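Aldose 1-epimerase (Caenorhabditis elegans, PDB 1LUR) probably interconverts the alpha and beta anomers of aldose sugars such as galactose. Local coordinates at residues A[11-15]-A[26-30]; A[14-18]-A[118-124]; A[48-54]-A[288-294]; A[267-273]-A[329-335]. Numbering follows the deposited sequence.

Contact 1 (A[11-15]-A[26-30])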
loop_
_atom_site.group_PDB
_atom_site.type_symbol
_atom_site.label_atom_id
_atom_site.label_comp_id
_atom_site.label_asym_id
_atom_site.label_seq_id
_atom_site.Cartn_x
_atom_site.Cartn_y
_atom_site.Cartn_z
ATOM N N ALA A 11 -14.107 -7.982 20.692
ATOM C CA ALA A 11 -13.217 -6.838 20.342
ATOM C C ALA A 11 -11.779 -7.314 20.153
ATOM O O ALA A 11 -11.429 -8.428 20.552
ATOM C CB ALA A 11 -13.277 -5.779 21.440
ATOM N N SER A 12 -10.955 -6.471 19.534
ATOM C CA SER A 12 -9.551 -6.799 19.294
ATOM C C SER A 12 -8.683 -5.776 20.022
ATOM O O SER A 12 -9.034 -5.320 21.115
ATOM C CB SER A 12 -9.232 -6.759 17.796
ATOM O OG SER A 12 -9.172 -5.422 17.327
ATOM N N GLY A 13 -7.557 -5.411 19.416
ATOM C CA GLY A 13 -6.677 -4.441 20.043
ATOM C C GLY A 13 -5.377 -4.203 19.300
ATOM O O GLY A 13 -4.867 -5.087 18.611
ATOM N N PHE A 14 -4.842 -2.994 19.439
ATOM C CA PHE A 14 -3.595 -2.633 18.783
ATOM C C PHE A 14 -2.483 -3.559 19.253
ATOM O O PHE A 14 -2.432 -3.941 20.420
ATOM C CB PHE A 14 -3.220 -1.187 19.107
ATOM C CG PHE A 14 -4.091 -0.163 18.434
ATOM C CD1 PHE A 14 -4.097 -0.036 17.048
ATOM C CD2 PHE A 14 -4.898 0.686 19.188
ATOM C CE1 PHE A 14 -4.893 0.922 16.419
ATOM C CE2 PHE A 14 -5.701 1.648 18.571
ATOM C CZ PHE A 14 -5.698 1.767 17.182
ATOM N N ILE A 15 -1.602 -3.927 18.333
ATOM C CA ILE A 15 -0.488 -4.803 18.653
ATOM C C ILE A 15 0.780 -4.023 18.338
ATOM O O ILE A 15 0.919 -3.466 17.250
ATOM C CB ILE A 15 -0.514 -6.084 17.806
ATOM C CG1 ILE A 15 -1.839 -6.819 18.018
ATOM C CG2 ILE A 15 0.661 -6.976 18.175
ATOM C CD1 ILE A 15 -1.982 -8.091 17.195
ATOM N N THR A 26 2.795 -0.189 15.182
ATOM C CA THR A 26 1.580 -0.647 15.830
ATOM C C THR A 26 0.643 -1.192 14.756
ATOM O O THR A 26 0.302 -0.489 13.807
ATOM C CB THR A 26 0.888 0.491 16.587
ATOM O OG1 THR A 26 1.800 1.048 17.543
ATOM C CG2 THR A 26 -0.336 -0.033 17.319
ATOM N N LEU A 27 0.242 -2.448 14.911
ATOM C CA LEU A 27 -0.649 -3.094 13.958
ATOM C C LEU A 27 -2.039 -3.337 14.541
ATOM O O LEU A 27 -2.232 -3.308 15.757
ATOM C CB LEU A 27 -0.054 -4.425 13.504
ATOM C CG LEU A 27 1.352 -4.393 12.895
ATOM C CD1 LEU A 27 1.407 -3.321 11.814
ATOM C CD2 LEU A 27 2.391 -4.107 13.978
ATOM N N LEU A 28 -2.998 -3.590 13.656
ATOM C CA LEU A 28 -4.377 -3.843 14.050
ATOM C C LEU A 28 -4.890 -5.038 13.250
ATOM O O LEU A 28 -4.814 -5.050 12.021
ATOM C CB LEU A 28 -5.236 -2.607 13.760
ATOM C CG LEU A 28 -6.683 -2.576 14.260
ATOM C CD1 LEU A 28 -6.709 -2.614 15.789
ATOM C CD2 LEU A 28 -7.356 -1.306 13.754
ATOM N N PRO A 29 -5.406 -6.065 13.943
ATOM C CA PRO A 29 -5.930 -7.268 13.290
ATOM C C PRO A 29 -6.934 -6.931 12.195
ATOM O O PRO A 29 -6.989 -7.599 11.158
ATOM C CB PRO A 29 -6.572 -8.032 14.443
ATOM C CG PRO A 29 -5.708 -7.658 15.606
ATOM C CD PRO A 29 -5.529 -6.172 15.408
ATOM N N PHE A 30 -7.730 -5.891 12.429
ATOM C CA PHE A 30 -8.725 -5.482 11.449
ATOM C C PHE A 30 -8.032 -4.930 10.216
ATOM O O PHE A 30 -7.340 -3.910 10.275
ATOM C CB PHE A 30 -9.656 -4.419 12.029
ATOM C CG PHE A 30 -10.712 -3.963 11.071
ATOM C CD1 PHE A 30 -11.734 -4.823 10.683
ATOM C CD2 PHE A 30 -10.670 -2.684 10.533
ATOM C CE1 PHE A 30 -12.703 -4.412 9.769
ATOM C CE2 PHE A 30 -11.632 -2.262 9.617
ATOM C CZ PHE A 30 -12.650 -3.130 9.235
#
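Two backbone hydrogen bonds hold residues 11-15 to residues 26-30. Ile15 N donates to Leu27 O at 2.7 Å, and Leu27 N donates to Ile15 O at 2.6 Å. Both are short and nearly straight. They make Ile15 and Leu27 an antiparallel hydrogen-bonded pair, with the two CA atoms 5.0 Å apart.

The same carbonyls also receive CA-H...O contacts. Phe14 CA lies 3.4 Å from Leu27 O, and Thr26 CA lies 3.2 Å from Ile15 O.

Apolar contacts lie to both sides of this backbone pairing. On one side Phe14 CB meets Thr26 CG2 at 3.6 Å, and Phe14 CD1 meets Leu28 CD1 at 3.9 Å. Phe14 and Leu28 both go on to touch Ile56 of helix 56-61. On the other side Ile15 CD1 reaches Pro29 CG at 4.1 Å, and Ile15 and Pro29 both rest on Phe124 of strand 121-129.

Towards the N-terminus of residues 11-15 the two segments diverge. Gly13 O still lies 3.4 Å from Pro29 CD, while Ser12 OG is 4.0 Å from Leu28 CD1. Pro29 has no amide hydrogen to offer Gly13 O.

This is the start of an antiparallel pairing between strands 15-18 and 24-28. Its chemistry implies that regular backbone pairing begins at Ile15. Before it, Phe14 and Ser12 make mainly van der Waals contacts, and Gly13 touches Pro29 through its carbonyl.

Contact 2 (A[14-18]-A[118-124])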
loop_
_atom_site.group_PDB
_atom_site.type_symbol
_atom_site.label_atom_id
_atom_site.label_comp_id
_atom_site.label_asym_id
_atom_site.label_seq_id
_atom_site.Cartn_x
_atom_site.Cartn_y
_atom_site.Cartn_z
ATOM N N PHE A 14 -4.842 -2.994 19.439
ATOM C CA PHE A 14 -3.595 -2.633 18.783
ATOM C C PHE A 14 -2.483 -3.559 19.253
ATOM O O PHE A 14 -2.432 -3.941 20.420
ATOM C CB PHE A 14 -3.220 -1.187 19.107
ATOM C CG PHE A 14 -4.091 -0.163 18.434
ATOM C CD1 PHE A 14 -4.097 -0.036 17.048
ATOM C CD2 PHE A 14 -4.898 0.686 19.188
ATOM C CE1 PHE A 14 -4.893 0.922 16.419
ATOM C CE2 PHE A 14 -5.701 1.648 18.571
ATOM C CZ PHE A 14 -5.698 1.767 17.182
ATOM N N ILE A 15 -1.602 -3.927 18.333
ATOM C CA ILE A 15 -0.488 -4.803 18.653
ATOM C C ILE A 15 0.780 -4.023 18.338
ATOM O O ILE A 15 0.919 -3.466 17.250
ATOM C CB ILE A 15 -0.514 -6.084 17.806
ATOM C CG1 ILE A 15 -1.839 -6.819 18.018
ATOM C CG2 ILE A 15 0.661 -6.976 18.175
ATOM C CD1 ILE A 15 -1.982 -8.091 17.195
ATOM N N GLU A 16 1.702 -3.975 19.291
ATOM C CA GLU A 16 2.944 -3.248 19.085
ATOM C C GLU A 16 4.178 -4.127 18.955
ATOM O O GLU A 16 4.301 -5.157 19.624
ATOM C CB GLU A 16 3.163 -2.249 20.224
ATOM C CG GLU A 16 2.472 -0.908 20.031
ATOM C CD GLU A 16 2.738 0.056 21.177
ATOM O OE1 GLU A 16 3.920 0.240 21.552
ATOM O OE2 GLU A 16 1.765 0.640 21.698
ATOM N N ILE A 17 5.082 -3.713 18.072
ATOM C CA ILE A 17 6.328 -4.430 17.833
ATOM C C ILE A 17 7.391 -3.349 17.756
ATOM O O ILE A 17 7.086 -2.198 17.434
ATOM C CB ILE A 17 6.325 -5.235 16.515
ATOM C CG1 ILE A 17 6.149 -4.306 15.315
ATOM C CG2 ILE A 17 5.231 -6.283 16.556
ATOM C CD1 ILE A 17 6.312 -5.015 13.985
ATOM N N ALA A 18 8.635 -3.699 18.053
ATOM C CA ALA A 18 9.693 -2.699 18.003
ATOM C C ALA A 18 11.083 -3.302 18.075
ATOM O O ALA A 18 11.262 -4.440 18.509
ATOM C CB ALA A 18 9.504 -1.702 19.146
ATOM N N ALA A 118 5.268 -11.604 18.436
ATOM C CA ALA A 118 6.502 -11.580 19.205
ATOM C C ALA A 118 6.884 -10.117 19.391
ATOM O O ALA A 118 6.264 -9.228 18.798
ATOM C CB ALA A 118 7.596 -12.330 18.451
ATOM N N PRO A 119 7.915 -9.846 20.209
ATOM C CA PRO A 119 8.351 -8.471 20.451
ATOM C C PRO A 119 8.633 -7.615 19.216
ATOM O O PRO A 119 8.375 -6.413 19.228
ATOM C CB PRO A 119 9.596 -8.659 21.307
ATOM C CG PRO A 119 9.248 -9.869 22.113
ATOM C CD PRO A 119 8.666 -10.786 21.063
ATOM N N GLU A 120 9.160 -8.222 18.156
ATOM C CA GLU A 120 9.464 -7.459 16.947
ATOM C C GLU A 120 8.746 -7.912 15.680
ATOM O O GLU A 120 9.073 -7.449 14.582
ATOM C CB GLU A 120 10.974 -7.477 16.696
ATOM C CG GLU A 120 11.503 -8.800 16.168
ATOM C CD GLU A 120 11.132 -9.977 17.050
ATOM O OE1 GLU A 120 11.595 -10.028 18.209
ATOM O OE2 GLU A 120 10.371 -10.852 16.582
ATOM N N SER A 121 7.766 -8.798 15.818
ATOM C CA SER A 121 7.040 -9.277 14.644
ATOM C C SER A 121 5.623 -9.741 14.972
ATOM O O SER A 121 5.322 -10.107 16.107
ATOM C CB SER A 121 7.825 -10.429 14.003
ATOM O OG SER A 121 7.177 -10.946 12.858
ATOM N N VAL A 122 4.757 -9.720 13.962
ATOM C CA VAL A 122 3.371 -10.142 14.117
ATOM C C VAL A 122 2.867 -10.623 12.760
ATOM O O VAL A 122 3.146 -10.003 11.733
ATOM C CB VAL A 122 2.461 -8.985 14.624
ATOM C CG1 VAL A 122 2.481 -7.829 13.632
ATOM C CG2 VAL A 122 1.035 -9.489 14.822
ATOM N N SER A 123 2.150 -11.742 12.754
ATOM C CA SER A 123 1.617 -12.285 11.513
ATOM C C SER A 123 0.107 -12.409 11.613
ATOM O O SER A 123 -0.429 -12.771 12.661
ATOM C CB SER A 123 2.224 -13.653 11.209
ATOM O OG SER A 123 3.631 -13.573 11.038
ATOM N N PHE A 124 -0.575 -12.088 10.515
ATOM C CA PHE A 124 -2.030 -12.153 10.446
ATOM C C PHE A 124 -2.410 -13.101 9.323
ATOM O O PHE A 124 -1.677 -13.239 8.347
ATOM C CB PHE A 124 -2.633 -10.785 10.118
ATOM C CG PHE A 124 -2.299 -9.709 11.105
ATOM C CD1 PHE A 124 -1.380 -8.718 10.787
ATOM C CD2 PHE A 124 -2.927 -9.667 12.348
ATOM C CE1 PHE A 124 -1.090 -7.695 11.688
ATOM C CE2 PHE A 124 -2.646 -8.652 13.258
ATOM C CZ PHE A 124 -1.724 -7.662 12.926
HETATM O O HOH W 1 3.877 -8.314 19.298
#
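Ile17 has the most surface buried here, followed by Ile15 and Val122. Ile17 points toward the turn between strands 113-118 and 121-129. Its CG2 lies 3.6 Å from Ser121 N, 3.8 Å from Ala118 O and 4.3 Å from Val122 CG1. Its backbone is close too: Ile17 CA makes a CA-H...O contact of 3.2 Å with Pro119 O. That same carbonyl accepts the one direct hydrogen bond between the segments, from Ala18 N at 3.0 Å.

Ile15 packs further along. Its CD1 sits 4.1 Å from Val122 CG2 and 4.0 Å from Phe124 CE2. Val122 therefore receives both isoleucines.

A water completes the polar side. It donates to Glu16 O at 3.2 Å and to Ala118 O at 2.6 Å, bridging the backbones where they do not meet directly.

The axes of strands 15-18 and 121-124 come within 7.1 Å, with N-to-C directions 137° apart. The strands belong to different sheets and meet mainly by side-chain packing. Strand 15-18 is an outermost strand of the four-stranded sheet and pairs with strand 24-28. Strand 121-129 lies in the large antiparallel sheet, between strands 113-118 and 138-147. Val114 and Val147 of these two neighbours also touch Ile15 and Ile17, respectively.

Contact 3 (A[48-54]-A[288-294])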
loop_
_atom_site.group_PDB
_atom_site.type_symbol
_atom_site.label_atom_id
_atom_site.label_comp_id
_atom_site.label_asym_id
_atom_site.label_seq_id
_atom_site.Cartn_x
_atom_site.Cartn_y
_atom_site.Cartn_z
ATOM N N ASP A 48 5.446 10.076 14.259
ATOM C CA ASP A 48 4.631 8.993 13.723
ATOM C C ASP A 48 4.652 9.283 12.229
ATOM O O ASP A 48 4.162 10.323 11.787
ATOM C CB ASP A 48 3.202 9.075 14.259
ATOM C CG ASP A 48 2.418 7.793 14.023
ATOM O OD1 ASP A 48 2.581 7.185 12.939
ATOM O OD2 ASP A 48 1.635 7.401 14.916
ATOM N N LEU A 49 5.222 8.366 11.457
ATOM C CA LEU A 49 5.319 8.531 10.016
ATOM C C LEU A 49 4.087 8.190 9.176
ATOM O O LEU A 49 4.059 8.490 7.986
ATOM C CB LEU A 49 6.524 7.737 9.508
ATOM C CG LEU A 49 7.831 7.992 10.268
ATOM C CD1 LEU A 49 8.925 7.096 9.710
ATOM C CD2 LEU A 49 8.226 9.461 10.145
ATOM N N VAL A 50 3.075 7.575 9.776
ATOM C CA VAL A 50 1.872 7.228 9.018
ATOM C C VAL A 50 0.597 7.810 9.624
ATOM O O VAL A 50 0.476 7.949 10.846
ATOM C CB VAL A 50 1.691 5.693 8.907
ATOM C CG1 VAL A 50 2.930 5.072 8.286
ATOM C CG2 VAL A 50 1.415 5.090 10.276
ATOM N N LEU A 51 -0.354 8.155 8.763
ATOM C CA LEU A 51 -1.617 8.717 9.226
ATOM C C LEU A 51 -2.384 7.608 9.922
ATOM O O LEU A 51 -1.964 6.450 9.901
ATOM C CB LEU A 51 -2.425 9.262 8.048
ATOM C CG LEU A 51 -1.711 10.339 7.228
ATOM C CD1 LEU A 51 -2.620 10.831 6.113
ATOM C CD2 LEU A 51 -1.305 11.495 8.137
ATOM N N GLY A 52 -3.503 7.958 10.546
ATOM C CA GLY A 52 -4.289 6.955 11.236
ATOM C C GLY A 52 -5.342 7.530 12.164
ATOM O O GLY A 52 -5.821 8.648 11.967
ATOM N N PHE A 53 -5.702 6.757 13.181
ATOM C CA PHE A 53 -6.704 7.179 14.146
ATOM C C PHE A 53 -6.285 6.760 15.543
ATOM O O PHE A 53 -5.579 5.767 15.717
ATOM C CB PHE A 53 -8.052 6.553 13.788
ATOM C CG PHE A 53 -8.497 6.855 12.386
ATOM C CD1 PHE A 53 -8.879 8.144 12.026
ATOM C CD2 PHE A 53 -8.492 5.860 11.412
ATOM C CE1 PHE A 53 -9.252 8.443 10.716
ATOM C CE2 PHE A 53 -8.862 6.144 10.099
ATOM C CZ PHE A 53 -9.242 7.440 9.748
ATOM N N ASP A 54 -6.723 7.520 16.539
ATOM C CA ASP A 54 -6.385 7.222 17.924
ATOM C C ASP A 54 -7.186 6.049 18.498
ATOM O O ASP A 54 -6.778 5.445 19.487
ATOM C CB ASP A 54 -6.574 8.482 18.784
ATOM C CG ASP A 54 -5.618 9.611 18.393
ATOM O OD1 ASP A 54 -5.822 10.757 18.845
ATOM O OD2 ASP A 54 -4.653 9.356 17.639
ATOM N N GLY A 288 -8.054 12.525 11.984
ATOM C CA GLY A 288 -7.073 11.528 12.374
ATOM C C GLY A 288 -6.476 11.663 13.760
ATOM O O GLY A 288 -7.095 12.214 14.671
ATOM N N LYS A 289 -5.260 11.144 13.906
ATOM C CA LYS A 289 -4.523 11.175 15.167
ATOM C C LYS A 289 -4.462 12.579 15.769
ATOM O O LYS A 289 -4.455 13.576 15.044
ATOM C CB LYS A 289 -3.095 10.665 14.949
ATOM C CG LYS A 289 -2.995 9.322 14.240
ATOM C CD LYS A 289 -1.537 8.947 13.989
ATOM C CE LYS A 289 -1.415 7.632 13.231
ATOM N NZ LYS A 289 -2.068 6.514 13.960
ATOM N N LYS A 290 -4.407 12.641 17.098
ATOM C CA LYS A 290 -4.341 13.912 17.819
ATOM C C LYS A 290 -5.584 14.755 17.544
ATOM O O LYS A 290 -5.622 15.940 17.873
ATOM C CB LYS A 290 -3.101 14.706 17.388
ATOM C CG LYS A 290 -1.766 13.974 17.514
ATOM C CD LYS A 290 -1.130 14.155 18.889
ATOM C CE LYS A 290 -1.911 13.436 19.974
ATOM N NZ LYS A 290 -1.953 11.965 19.733
ATOM N N GLY A 291 -6.598 14.143 16.940
ATOM C CA GLY A 291 -7.815 14.873 16.636
ATOM C C GLY A 291 -7.570 15.789 15.452
ATOM O O GLY A 291 -8.386 16.656 15.134
ATOM N N GLU A 292 -6.429 15.585 14.799
ATOM C CA GLU A 292 -6.031 16.375 13.640
ATOM C C GLU A 292 -6.986 16.200 12.462
ATOM O O GLU A 292 -7.593 15.143 12.287
ATOM C CB GLU A 292 -4.621 15.976 13.205
ATOM C CG GLU A 292 -3.999 16.899 12.169
ATOM C CD GLU A 292 -2.674 16.378 11.658
ATOM O OE1 GLU A 292 -1.963 15.702 12.434
ATOM O OE2 GLU A 292 -2.330 16.660 10.489
ATOM N N HIS A 293 -7.098 17.248 11.652
ATOM C CA HIS A 293 -7.966 17.249 10.480
ATOM C C HIS A 293 -7.131 17.097 9.211
ATOM O O HIS A 293 -6.564 18.074 8.719
ATOM C CB HIS A 293 -8.749 18.565 10.416
ATOM C CG HIS A 293 -9.454 18.792 9.113
ATOM N ND1 HIS A 293 -9.765 20.052 8.648
ATOM C CD2 HIS A 293 -9.912 17.924 8.179
ATOM C CE1 HIS A 293 -10.381 19.951 7.484
ATOM N NE2 HIS A 293 -10.482 18.671 7.177
ATOM N N TYR A 294 -7.060 15.882 8.676
ATOM C CA TYR A 294 -6.285 15.652 7.461
ATOM C C TYR A 294 -6.988 16.319 6.287
ATOM O O TYR A 294 -8.208 16.231 6.153
ATOM C CB TYR A 294 -6.130 14.151 7.185
ATOM C CG TYR A 294 -5.497 13.366 8.314
ATOM C CD1 TYR A 294 -4.416 13.879 9.031
ATOM C CD2 TYR A 294 -5.969 12.096 8.652
ATOM C CE1 TYR A 294 -3.821 13.147 10.061
ATOM C CE2 TYR A 294 -5.379 11.357 9.676
ATOM C CZ TYR A 294 -4.308 11.889 10.377
ATOM O OH TYR A 294 -3.734 11.166 11.398
HETATM O O HOH W 2 -2.924 5.372 16.495
#
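The side chain of Lys289 runs along the backbone of residues 50-52. It is extended as far as CE, which lies 3.1 Å from Val50 O and 3.4 Å from Leu51 C. Its NZ turns at the last bond and passes Gly52. A CB on Gly52 would collide with NZ, and the backbone angles of Gly52 also call for glycine.

The ammonium group has several partners. It bonds to Ala35 O of strand 33-40. It makes a long salt bridge, 3.9 Å from Lys289 NZ to Asp48 OD2, and a weak bond of 2.9 Å from NZ to a water that donates to Phe53 O at 2.8 Å.

Asp54 holds the turn after Lys289. Lys290 N donates to Asp54 OD1 at 2.9 Å and weakly to Asp54 OD2 at 3.3 Å. Lys289 N gives a weak bond to Gly52 O at 3.2 Å and a better one, at 2.9 Å, to Tyr294 OH. Leu51 CD2 lies over the face of the Tyr294 ring, 4.0 Å from its centroid, in a CH-pi contact.

The contact joins the loop after strand 46-48 to the connection of a small beta hairpin, strands 286-287 and 293-294. The loop opens with an Asx turn, in which Asp48 OD1 accepts from Val50 N at 3.2 Å.

Contact 4 (A[267-273]-A[329-335])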
loop_
_atom_site.group_PDB
_atom_site.type_symbol
_atom_site.label_atom_id
_atom_site.label_comp_id
_atom_site.label_asym_id
_atom_site.label_seq_id
_atom_site.Cartn_x
_atom_site.Cartn_y
_atom_site.Cartn_z
ATOM N N LEU A 267 12.987 7.701 4.138
ATOM C CA LEU A 267 12.403 6.378 3.961
ATOM C C LEU A 267 12.829 5.851 2.601
ATOM O O LEU A 267 12.672 6.536 1.592
ATOM C CB LEU A 267 10.874 6.460 4.016
ATOM C CG LEU A 267 10.105 5.276 3.425
ATOM C CD1 LEU A 267 10.392 4.035 4.256
ATOM C CD2 LEU A 267 8.610 5.565 3.394
ATOM N N SER A 268 13.389 4.646 2.574
ATOM C CA SER A 268 13.826 4.043 1.323
ATOM C C SER A 268 13.075 2.725 1.217
ATOM O O SER A 268 12.848 2.049 2.222
ATOM C CB SER A 268 15.337 3.786 1.329
ATOM O OG SER A 268 15.671 2.710 2.185
ATOM N N ILE A 269 12.694 2.358 0.002
ATOM C CA ILE A 269 11.960 1.118 -0.211
ATOM C C ILE A 269 12.508 0.223 -1.313
ATOM O O ILE A 269 13.021 0.690 -2.327
ATOM C CB ILE A 269 10.475 1.419 -0.559
ATOM C CG1 ILE A 269 9.782 2.071 0.634
ATOM C CG2 ILE A 269 9.758 0.141 -0.987
ATOM C CD1 ILE A 269 8.357 2.522 0.336
ATOM N N THR A 270 12.398 -1.078 -1.087
ATOM C CA THR A 270 12.843 -2.077 -2.039
ATOM C C THR A 270 11.695 -3.078 -1.963
ATOM O O THR A 270 11.190 -3.376 -0.878
ATOM C CB THR A 270 14.181 -2.735 -1.642
ATOM O OG1 THR A 270 14.633 -3.554 -2.726
ATOM C CG2 THR A 270 14.032 -3.596 -0.404
ATOM N N THR A 271 11.249 -3.570 -3.106
ATOM C CA THR A 271 10.148 -4.520 -3.112
ATOM C C THR A 271 10.235 -5.491 -4.266
ATOM O O THR A 271 10.895 -5.226 -5.272
ATOM C CB THR A 271 8.789 -3.780 -3.187
ATOM O OG1 THR A 271 7.725 -4.733 -3.315
ATOM C CG2 THR A 271 8.758 -2.835 -4.388
ATOM N N SER A 272 9.565 -6.624 -4.106
ATOM C CA SER A 272 9.545 -7.656 -5.126
ATOM C C SER A 272 8.489 -7.279 -6.154
ATOM O O SER A 272 8.519 -7.762 -7.290
ATOM C CB SER A 272 9.205 -9.004 -4.496
ATOM O OG SER A 272 7.999 -8.922 -3.747
ATOM N N TYR A 273 7.554 -6.421 -5.750
ATOM C CA TYR A 273 6.490 -5.984 -6.649
ATOM C C TYR A 273 7.091 -5.185 -7.805
ATOM O O TYR A 273 8.116 -4.518 -7.646
ATOM C CB TYR A 273 5.454 -5.125 -5.908
ATOM C CG TYR A 273 4.507 -5.910 -5.007
ATOM C CD1 TYR A 273 4.662 -5.905 -3.622
ATOM C CD2 TYR A 273 3.467 -6.668 -5.547
ATOM C CE1 TYR A 273 3.809 -6.638 -2.790
ATOM C CE2 TYR A 273 2.602 -7.407 -4.723
ATOM C CZ TYR A 273 2.785 -7.387 -3.347
ATOM O OH TYR A 273 1.957 -8.117 -2.529
ATOM N N GLN A 329 5.490 -12.151 -1.860
ATOM C CA GLN A 329 6.040 -10.833 -2.182
ATOM C C GLN A 329 6.464 -10.171 -0.880
ATOM O O GLN A 329 6.011 -10.562 0.196
ATOM C CB GLN A 329 4.985 -9.944 -2.852
ATOM C CG GLN A 329 4.368 -10.491 -4.137
ATOM C CD GLN A 329 5.356 -10.590 -5.290
ATOM O OE1 GLN A 329 6.217 -9.726 -5.464
ATOM N NE2 GLN A 329 5.212 -11.632 -6.104
ATOM N N GLU A 330 7.332 -9.170 -0.975
ATOM C CA GLU A 330 7.789 -8.473 0.216
ATOM C C GLU A 330 8.076 -7.009 -0.078
ATOM O O GLU A 330 8.331 -6.618 -1.223
ATOM C CB GLU A 330 9.049 -9.133 0.801
ATOM C CG GLU A 330 10.324 -8.884 0.020
ATOM C CD GLU A 330 11.585 -9.207 0.819
ATOM O OE1 GLU A 330 12.690 -9.015 0.273
ATOM O OE2 GLU A 330 11.475 -9.645 1.987
ATOM N N ILE A 331 8.013 -6.208 0.975
ATOM C CA ILE A 331 8.258 -4.778 0.895
ATOM C C ILE A 331 9.161 -4.461 2.073
ATOM O O ILE A 331 8.821 -4.781 3.213
ATOM C CB ILE A 331 6.960 -3.966 1.068
ATOM C CG1 ILE A 331 5.901 -4.429 0.067
ATOM C CG2 ILE A 331 7.245 -2.499 0.844
ATOM C CD1 ILE A 331 4.525 -3.801 0.292
ATOM N N VAL A 332 10.315 -3.854 1.805
ATOM C CA VAL A 332 11.236 -3.511 2.880
ATOM C C VAL A 332 11.376 -2.000 3.004
ATOM O O VAL A 332 11.839 -1.340 2.074
ATOM C CB VAL A 332 12.635 -4.127 2.647
ATOM C CG1 VAL A 332 13.551 -3.808 3.839
ATOM C CG2 VAL A 332 12.511 -5.628 2.467
ATOM N N TYR A 333 10.945 -1.457 4.142
ATOM C CA TYR A 333 11.029 -0.023 4.391
ATOM C C TYR A 333 12.211 0.216 5.322
ATOM O O TYR A 333 12.265 -0.350 6.417
ATOM C CB TYR A 333 9.774 0.511 5.095
ATOM C CG TYR A 333 8.469 0.286 4.376
ATOM C CD1 TYR A 333 7.894 -0.980 4.320
ATOM C CD2 TYR A 333 7.789 1.349 3.779
ATOM C CE1 TYR A 333 6.672 -1.183 3.692
ATOM C CE2 TYR A 333 6.567 1.156 3.148
ATOM C CZ TYR A 333 6.015 -0.108 3.108
ATOM O OH TYR A 333 4.803 -0.308 2.486
ATOM N N THR A 334 13.156 1.042 4.892
ATOM C CA THR A 334 14.321 1.338 5.719
ATOM C C THR A 334 14.226 2.789 6.155
ATOM O O THR A 334 14.088 3.683 5.321
ATOM C CB THR A 334 15.644 1.147 4.950
ATOM O OG1 THR A 334 15.771 -0.218 4.540
ATOM C CG2 THR A 334 16.829 1.507 5.841
ATOM N N PHE A 335 14.295 3.019 7.463
ATOM C CA PHE A 335 14.217 4.364 8.005
ATOM C C PHE A 335 15.600 4.841 8.426
ATOM O O PHE A 335 16.357 4.101 9.056
ATOM C CB PHE A 335 13.254 4.394 9.191
ATOM C CG PHE A 335 11.878 3.896 8.855
ATOM C CD1 PHE A 335 11.551 2.551 9.011
ATOM C CD2 PHE A 335 10.925 4.761 8.327
ATOM C CE1 PHE A 335 10.297 2.074 8.642
ATOM C CE2 PHE A 335 9.664 4.294 7.952
ATOM C CZ PHE A 335 9.352 2.947 8.111
#
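Strands 265-271 and 327-337 are antiparallel neighbours in the large sheet of the galactose mutarotase-like beta-sandwich. Four backbone bonds join Ser268 to Thr334 and Thr270 to Val332. The strand axes come within 4.7 Å.

The face of Leu267, Ile269, Ile331, Tyr333 and Phe335 is largely apolar and bulky, with Thr271 at its end. Leu267 CD1 fits between Tyr333 and Phe335, 3.7 Å from Tyr333 CB and 3.8 Å from Phe335 CE2. Ile269 fills the next space: its CD1 meets Tyr333 CE2 at 3.6 Å, and its CG2 meets Ile331 CG2 at 4.1 Å. Trp175 and Ile302 of the facing sheet cover Leu267 and Ile269, respectively.

The other face is lined by smaller side chains. Ser268 OG lies 3.2 Å from Thr334 CB, and Thr270 CG2 lies 3.4 Å from Val332 CB.

Beyond Thr271 the chain turns. Thr271 OG1 accepts from Tyr273 N at 3.0 Å, an ST turn, and donates to Glu330 O at 2.9 Å. The turn brings the Tyr273 ring over Gln329, whose CB lies 3.8 Å from the ring centroid in a CH-pi contact. The hydroxyl of Tyr273 bonds to His157 and Tyr327. Ser272 closes the end: its OG accepts from Glu330 N at 2.9 Å and donates to Gln329 OE1 at 2.6 Å.

Contacts 1 and 2 share Phe14 and Ile15, and their centres are 10 Å apart. Strand 15-18 thus pairs with strand 24-28 in one direction and packs on strand 121-129 in another. Leu27 CG lies 3.7 Å from Val122 CG1, so apolar side chains of the two contacts pack against each other. Contact 3 has its centre 16 Å from that of contact 1. They meet where Phe14 CE2 lies 4.1 Å from Asp54 O. Contact 4 lies deeper, in the same large sheet as strand 121-129, with its centre 18 Å from that of contact 2. It touches contact 3 through Leu49 CD1 and Phe335 CD2, 3.4 Å apart.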